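Local coordinates for protein sphingomyelinase C (Streptomyces griseocarneus, PDB 7CNE) that belongs to the endonuclease/exonuclease/phosphatase family of DNase I-like proteins, at residues A[9-23]-A[42-56]. Numbering follows the deposited sequence.
Sequences SLKVLTYNTFLMSTG and FFQGNDVVVLQEAFD
Tyr15 meets Phe42 through two different first torsions. Tyr15 holds CG anti to its backbone N (chi1 -172°), whereas Phe42 places CG between its N and carbonyl carbon (chi1 62°). The edge of Phe42 thus points at one face of Tyr15 in an edge-to-face pair, with ring centroids 4.7 Å apart and planes at 56°. Beside it, Leu13 CD2 lies 3.7 Å from Val49 CG1. These two side chains run side by side, and Leu13 also reaches the rim of Phe42.

Behind these groups the strands pair in parallel, Val12 with Val48 through Asn16 with Gln52. Backbone bonds alternate, from Leu13 N to Val48 O and from Val50 N to Leu13 O. At the start, Asp47 OD2 takes Lys11 N on its anti lone pair at 2.9 Å, while Asp47 OD1 binds Trp108.

Past the regular ladder, side-chain bonds join the backbone ones, such as Leu19 N to Glu53 O. Gln52 O accepts both Thr17 N and Thr17 OG1, the hydroxyl at 2.8 Å. Asn16 ND2 donates to Glu53 OE2 at 2.9 Å, within its own amide plane but from above the carboxylate, and also binds Asp194. Asn16 OD1 accepts Phe18 N in an Asx turn, which helps fix the amide. Glu53 lies near a bound succinic acid. At the far end Thr22 N and OG1 grip Asp56 OD1 from the same face, the hydroxyl at 2.6 Å. Asp56 OD2 caps Ala59 N at the start of helix 57-66.

The two strands and helix 30-39 form a beta-alpha-beta unit. Ile37 of that helix packs on Tyr15 and Thr17. On the opposite face of the sheet, His150 of strand 142-150 touches Asn16 and Gln52. Strand 293-297 flanks strand 12-19, and strand 103-106 flanks strand 48-54.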
loop_
_atom_site.group_PDB
_atom_site.type_symbol
_atom_site.label_atom_id
_atom_site.label_comp_id
_atom_site.label_asym_id
_atom_site.label_seq_id
_atom_site.Cartn_x
_atom_site.Cartn_y
_atom_site.Cartn_z
ATOM N N SER A 9 -3.949 -19.850 5.316
ATOM C CA SER A 9 -4.937 -18.865 4.891
ATOM C C SER A 9 -4.777 -17.598 5.734
ATOM O O SER A 9 -5.054 -17.608 6.938
ATOM C CB SER A 9 -6.336 -19.448 5.031
ATOM O OG SER A 9 -7.307 -18.574 4.511
ATOM N N LEU A 10 -4.344 -16.511 5.104
ATOM C CA LEU A 10 -3.994 -15.277 5.795
ATOM C C LEU A 10 -4.967 -14.152 5.453
ATOM O O LEU A 10 -5.506 -14.085 4.344
ATOM C CB LEU A 10 -2.566 -14.819 5.437
ATOM C CG LEU A 10 -1.350 -15.642 5.876
ATOM C CD1 LEU A 10 -0.072 -14.808 5.710
ATOM C CD2 LEU A 10 -1.500 -16.104 7.316
ATOM N N LYS A 11 -5.154 -13.252 6.416
ATOM C CA LYS A 11 -5.949 -12.040 6.252
ATOM C C LYS A 11 -4.999 -10.867 6.047
ATOM O O LYS A 11 -4.145 -10.612 6.901
ATOM C CB LYS A 11 -6.803 -11.805 7.495
ATOM C CG LYS A 11 -8.133 -11.125 7.272
ATOM C CD LYS A 11 -9.139 -11.678 8.283
ATOM C CE LYS A 11 -10.548 -11.247 7.947
ATOM N NZ LYS A 11 -11.077 -10.237 8.916
ATOM N N VAL A 12 -5.143 -10.145 4.936
ATOM C CA VAL A 12 -4.168 -9.108 4.584
ATOM C C VAL A 12 -4.880 -7.782 4.365
ATOM O O VAL A 12 -5.806 -7.694 3.547
ATOM C CB VAL A 12 -3.346 -9.493 3.342
ATOM C CG1 VAL A 12 -2.342 -8.378 3.013
ATOM C CG2 VAL A 12 -2.620 -10.835 3.591
ATOM N N LEU A 13 -4.443 -6.753 5.093
ATOM C CA LEU A 13 -4.948 -5.391 4.930
ATOM C C LEU A 13 -3.973 -4.567 4.099
ATOM O O LEU A 13 -2.764 -4.595 4.342
ATOM C CB LEU A 13 -5.156 -4.720 6.293
ATOM C CG LEU A 13 -5.307 -3.196 6.334
ATOM C CD1 LEU A 13 -6.667 -2.751 5.760
ATOM C CD2 LEU A 13 -5.134 -2.678 7.765
ATOM N N THR A 14 -4.494 -3.826 3.126
ATOM C CA THR A 14 -3.711 -2.780 2.488
ATOM C C THR A 14 -4.440 -1.463 2.711
ATOM O O THR A 14 -5.664 -1.398 2.563
ATOM C CB THR A 14 -3.454 -3.058 0.987
ATOM O OG1 THR A 14 -2.686 -1.993 0.430
ATOM C CG2 THR A 14 -4.740 -3.235 0.175
ATOM N N TYR A 15 -3.692 -0.424 3.093
ATOM C CA TYR A 15 -4.298 0.851 3.477
ATOM C C TYR A 15 -3.357 2.005 3.174
ATOM O O TYR A 15 -2.235 2.056 3.692
ATOM C CB TYR A 15 -4.659 0.855 4.962
ATOM C CG TYR A 15 -5.459 2.066 5.395
ATOM C CD1 TYR A 15 -6.590 2.475 4.686
ATOM C CD2 TYR A 15 -5.084 2.802 6.518
ATOM C CE1 TYR A 15 -7.344 3.582 5.105
ATOM C CE2 TYR A 15 -5.815 3.895 6.937
ATOM C CZ TYR A 15 -6.939 4.288 6.236
ATOM O OH TYR A 15 -7.652 5.385 6.686
ATOM N N ASN A 16 -3.825 2.945 2.361
ATOM C CA ASN A 16 -3.088 4.175 2.089
ATOM C C ASN A 16 -3.442 5.175 3.186
ATOM O O ASN A 16 -4.582 5.638 3.259
ATOM C CB ASN A 16 -3.442 4.707 0.702
ATOM C CG ASN A 16 -2.654 5.960 0.325
ATOM O OD1 ASN A 16 -2.429 6.841 1.158
ATOM N ND2 ASN A 16 -2.247 6.052 -0.946
ATOM N N THR A 17 -2.456 5.530 4.015
ATOM C CA THR A 17 -2.685 6.295 5.239
ATOM C C THR A 17 -2.705 7.806 5.048
ATOM O O THR A 17 -3.102 8.511 5.977
ATOM C CB THR A 17 -1.613 5.984 6.284
ATOM O OG1 THR A 17 -0.341 6.441 5.802
ATOM C CG2 THR A 17 -1.558 4.486 6.587
ATOM N N PHE A 18 -2.249 8.324 3.906
ATOM C CA PHE A 18 -2.205 9.769 3.664
ATOM C C PHE A 18 -1.533 10.515 4.826
ATOM O O PHE A 18 -2.063 11.487 5.376
ATOM C CB PHE A 18 -3.611 10.315 3.397
ATOM C CG PHE A 18 -3.634 11.750 2.949
ATOM C CD1 PHE A 18 -2.856 12.165 1.878
ATOM C CD2 PHE A 18 -4.431 12.683 3.598
ATOM C CE1 PHE A 18 -2.875 13.487 1.458
ATOM C CE2 PHE A 18 -4.459 14.010 3.179
ATOM C CZ PHE A 18 -3.676 14.411 2.113
ATOM N N LEU A 19 -0.352 10.040 5.217
ATOM C CA LEU A 19 0.407 10.688 6.287
ATOM C C LEU A 19 1.583 11.452 5.683
ATOM O O LEU A 19 2.751 11.061 5.789
ATOM C CB LEU A 19 0.874 9.662 7.313
ATOM C CG LEU A 19 -0.234 9.008 8.137
ATOM C CD1 LEU A 19 0.374 7.892 8.985
ATOM C CD2 LEU A 19 -0.960 10.044 8.999
ATOM N N MET A 20 1.243 12.566 5.035
ATOM C CA MET A 20 2.264 13.418 4.452
ATOM C C MET A 20 3.121 14.030 5.554
ATOM O O MET A 20 2.700 14.158 6.712
ATOM C CB MET A 20 1.626 14.516 3.601
ATOM C CG MET A 20 0.722 13.972 2.493
ATOM S SD MET A 20 0.742 14.911 0.943
ATOM C CE MET A 20 2.206 14.232 0.168
ATOM N N SER A 21 4.340 14.396 5.182
ATOM C CA SER A 21 5.275 15.015 6.115
ATOM C C SER A 21 4.638 16.207 6.818
ATOM O O SER A 21 4.011 17.062 6.179
ATOM C CB SER A 21 6.532 15.447 5.350
ATOM O OG SER A 21 7.121 16.596 5.933
ATOM N N THR A 22 4.769 16.248 8.148
ATOM C CA THR A 22 4.167 17.338 8.898
ATOM C C THR A 22 4.993 18.616 8.835
ATOM O O THR A 22 4.449 19.687 9.086
ATOM C CB THR A 22 3.949 16.953 10.365
ATOM O OG1 THR A 22 5.172 16.458 10.935
ATOM C CG2 THR A 22 2.833 15.892 10.487
ATOM N N GLY A 23 6.287 18.529 8.535
ATOM C CA GLY A 23 7.051 19.748 8.327
ATOM C C GLY A 23 6.554 20.515 7.120
ATOM O O GLY A 23 6.422 21.743 7.160
ATOM N N PHE A 42 -10.873 -1.830 11.068
ATOM C CA PHE A 42 -10.233 -2.504 9.943
ATOM C C PHE A 42 -8.777 -2.838 10.226
ATOM O O PHE A 42 -8.211 -3.715 9.559
ATOM C CB PHE A 42 -10.350 -1.657 8.659
ATOM C CG PHE A 42 -9.665 -0.305 8.722
ATOM C CD1 PHE A 42 -8.287 -0.191 8.559
ATOM C CD2 PHE A 42 -10.414 0.859 8.886
ATOM C CE1 PHE A 42 -7.662 1.046 8.601
ATOM C CE2 PHE A 42 -9.801 2.108 8.924
ATOM C CZ PHE A 42 -8.420 2.208 8.784
ATOM N N PHE A 43 -8.163 -2.164 11.199
ATOM C CA PHE A 43 -6.769 -2.414 11.556
ATOM C C PHE A 43 -6.594 -3.667 12.402
ATOM O O PHE A 43 -5.492 -4.231 12.428
ATOM C CB PHE A 43 -6.194 -1.206 12.319
ATOM C CG PHE A 43 -4.689 -1.103 12.255
ATOM C CD1 PHE A 43 -4.067 -0.535 11.153
ATOM C CD2 PHE A 43 -3.901 -1.573 13.299
ATOM C CE1 PHE A 43 -2.679 -0.432 11.089
ATOM C CE2 PHE A 43 -2.518 -1.486 13.245
ATOM C CZ PHE A 43 -1.902 -0.915 12.131
ATOM N N GLN A 44 -7.646 -4.121 13.081
ATOM C CA GLN A 44 -7.543 -5.249 14.000
ATOM C C GLN A 44 -7.791 -6.561 13.283
ATOM O O GLN A 44 -8.566 -6.633 12.328
ATOM C CB GLN A 44 -8.545 -5.131 15.153
ATOM C CG GLN A 44 -8.863 -3.705 15.570
ATOM C CD GLN A 44 -7.633 -2.967 16.065
ATOM O OE1 GLN A 44 -6.739 -3.569 16.666
ATOM N NE2 GLN A 44 -7.570 -1.659 15.794
ATOM N N GLY A 45 -7.132 -7.609 13.770
ATOM C CA GLY A 45 -7.480 -8.958 13.387
ATOM C C GLY A 45 -6.880 -9.422 12.083
ATOM O O GLY A 45 -7.321 -10.441 11.542
ATOM N N ASN A 46 -5.894 -8.711 11.557
ATOM C CA ASN A 46 -5.240 -9.148 10.338
ATOM C C ASN A 46 -4.003 -9.977 10.654
ATOM O O ASN A 46 -3.489 -9.980 11.772
ATOM C CB ASN A 46 -4.870 -7.939 9.477
ATOM C CG ASN A 46 -6.070 -7.088 9.165
ATOM O OD1 ASN A 46 -6.991 -7.536 8.483
ATOM N ND2 ASN A 46 -6.087 -5.867 9.682
ATOM N N ASP A 47 -3.504 -10.669 9.630
ATOM C CA ASP A 47 -2.204 -11.319 9.716
ATOM C C ASP A 47 -1.076 -10.431 9.194
ATOM O O ASP A 47 0.039 -10.458 9.732
ATOM C CB ASP A 47 -2.245 -12.623 8.932
ATOM C CG ASP A 47 -3.146 -13.633 9.586
ATOM O OD1 ASP A 47 -2.755 -14.110 10.664
ATOM O OD2 ASP A 47 -4.240 -13.909 9.047
ATOM N N VAL A 48 -1.341 -9.670 8.142
ATOM C CA VAL A 48 -0.352 -8.793 7.516
ATOM C C VAL A 48 -1.038 -7.469 7.234
ATOM O O VAL A 48 -2.209 -7.445 6.837
ATOM C CB VAL A 48 0.218 -9.406 6.214
ATOM C CG1 VAL A 48 1.265 -8.492 5.579
ATOM C CG2 VAL A 48 0.799 -10.805 6.476
ATOM N N VAL A 49 -0.316 -6.367 7.462
ATOM C CA VAL A 49 -0.783 -5.020 7.147
ATOM C C VAL A 49 0.267 -4.360 6.262
ATOM O O VAL A 49 1.457 -4.346 6.607
ATOM C CB VAL A 49 -1.040 -4.173 8.416
ATOM C CG1 VAL A 49 -1.475 -2.741 8.034
ATOM C CG2 VAL A 49 -2.100 -4.833 9.310
ATOM N N VAL A 50 -0.165 -3.838 5.115
ATOM C CA VAL A 50 0.694 -3.083 4.205
ATOM C C VAL A 50 0.154 -1.658 4.139
ATOM O O VAL A 50 -1.002 -1.440 3.743
ATOM C CB VAL A 50 0.758 -3.713 2.802
ATOM C CG1 VAL A 50 1.735 -2.939 1.919
ATOM C CG2 VAL A 50 1.193 -5.177 2.881
ATOM N N LEU A 51 0.989 -0.693 4.516
ATOM C CA LEU A 51 0.619 0.711 4.527
ATOM C C LEU A 51 1.325 1.459 3.406
ATOM O O LEU A 51 2.475 1.162 3.075
ATOM C CB LEU A 51 0.983 1.363 5.864
ATOM C CG LEU A 51 0.363 0.704 7.099
ATOM C CD1 LEU A 51 0.848 1.444 8.349
ATOM C CD2 LEU A 51 -1.157 0.748 6.990
ATOM N N GLN A 52 0.638 2.460 2.854
ATOM C CA GLN A 52 1.249 3.405 1.933
ATOM C C GLN A 52 1.146 4.813 2.509
ATOM O O GLN A 52 0.367 5.067 3.431
ATOM C CB GLN A 52 0.588 3.372 0.550
ATOM C CG GLN A 52 0.583 2.005 -0.115
ATOM C CD GLN A 52 -0.572 1.142 0.369
ATOM O OE1 GLN A 52 -1.687 1.638 0.573
ATOM N NE2 GLN A 52 -0.314 -0.149 0.550
ATOM N N GLU A 53 1.952 5.709 1.937
ATOM C CA GLU A 53 1.996 7.140 2.263
ATOM C C GLU A 53 2.282 7.397 3.744
ATOM O O GLU A 53 1.858 8.407 4.311
ATOM C CB GLU A 53 0.719 7.851 1.797
ATOM C CG GLU A 53 0.559 7.751 0.277
ATOM C CD GLU A 53 -0.433 8.745 -0.312
ATOM O OE1 GLU A 53 -0.798 9.726 0.371
ATOM O OE2 GLU A 53 -0.854 8.536 -1.470
ATOM N N ALA A 54 3.032 6.496 4.376
ATOM C CA ALA A 54 3.508 6.711 5.743
ATOM C C ALA A 54 4.782 7.563 5.704
ATOM O O ALA A 54 5.874 7.134 6.075
ATOM C CB ALA A 54 3.739 5.370 6.431
ATOM N N PHE A 55 4.618 8.795 5.210
ATOM C CA PHE A 55 5.744 9.653 4.854
ATOM C C PHE A 55 6.286 10.431 6.047
ATOM O O PHE A 55 7.499 10.663 6.142
ATOM C CB PHE A 55 5.322 10.660 3.779
ATOM C CG PHE A 55 4.988 10.053 2.442
ATOM C CD1 PHE A 55 5.863 9.181 1.815
ATOM C CD2 PHE A 55 3.800 10.396 1.795
ATOM C CE1 PHE A 55 5.558 8.650 0.567
ATOM C CE2 PHE A 55 3.483 9.867 0.543
ATOM C CZ PHE A 55 4.355 8.997 -0.070
ATOM N N ASP A 56 5.405 10.894 6.931
ATOM C CA ASP A 56 5.856 11.634 8.098
ATOM C C ASP A 56 6.563 10.683 9.055
ATOM O O ASP A 56 5.954 9.728 9.553
ATOM C CB ASP A 56 4.685 12.320 8.787
ATOM C CG ASP A 56 5.139 13.162 9.952
ATOM O OD1 ASP A 56 5.741 14.225 9.698
ATOM O OD2 ASP A 56 4.928 12.743 11.105
HETATM O O HOH W 1 -5.428 -16.235 9.283
HETATM O O HOH W 2 -9.323 -7.374 9.831
HETATM O O HOH W 3 8.252 16.168 8.478
#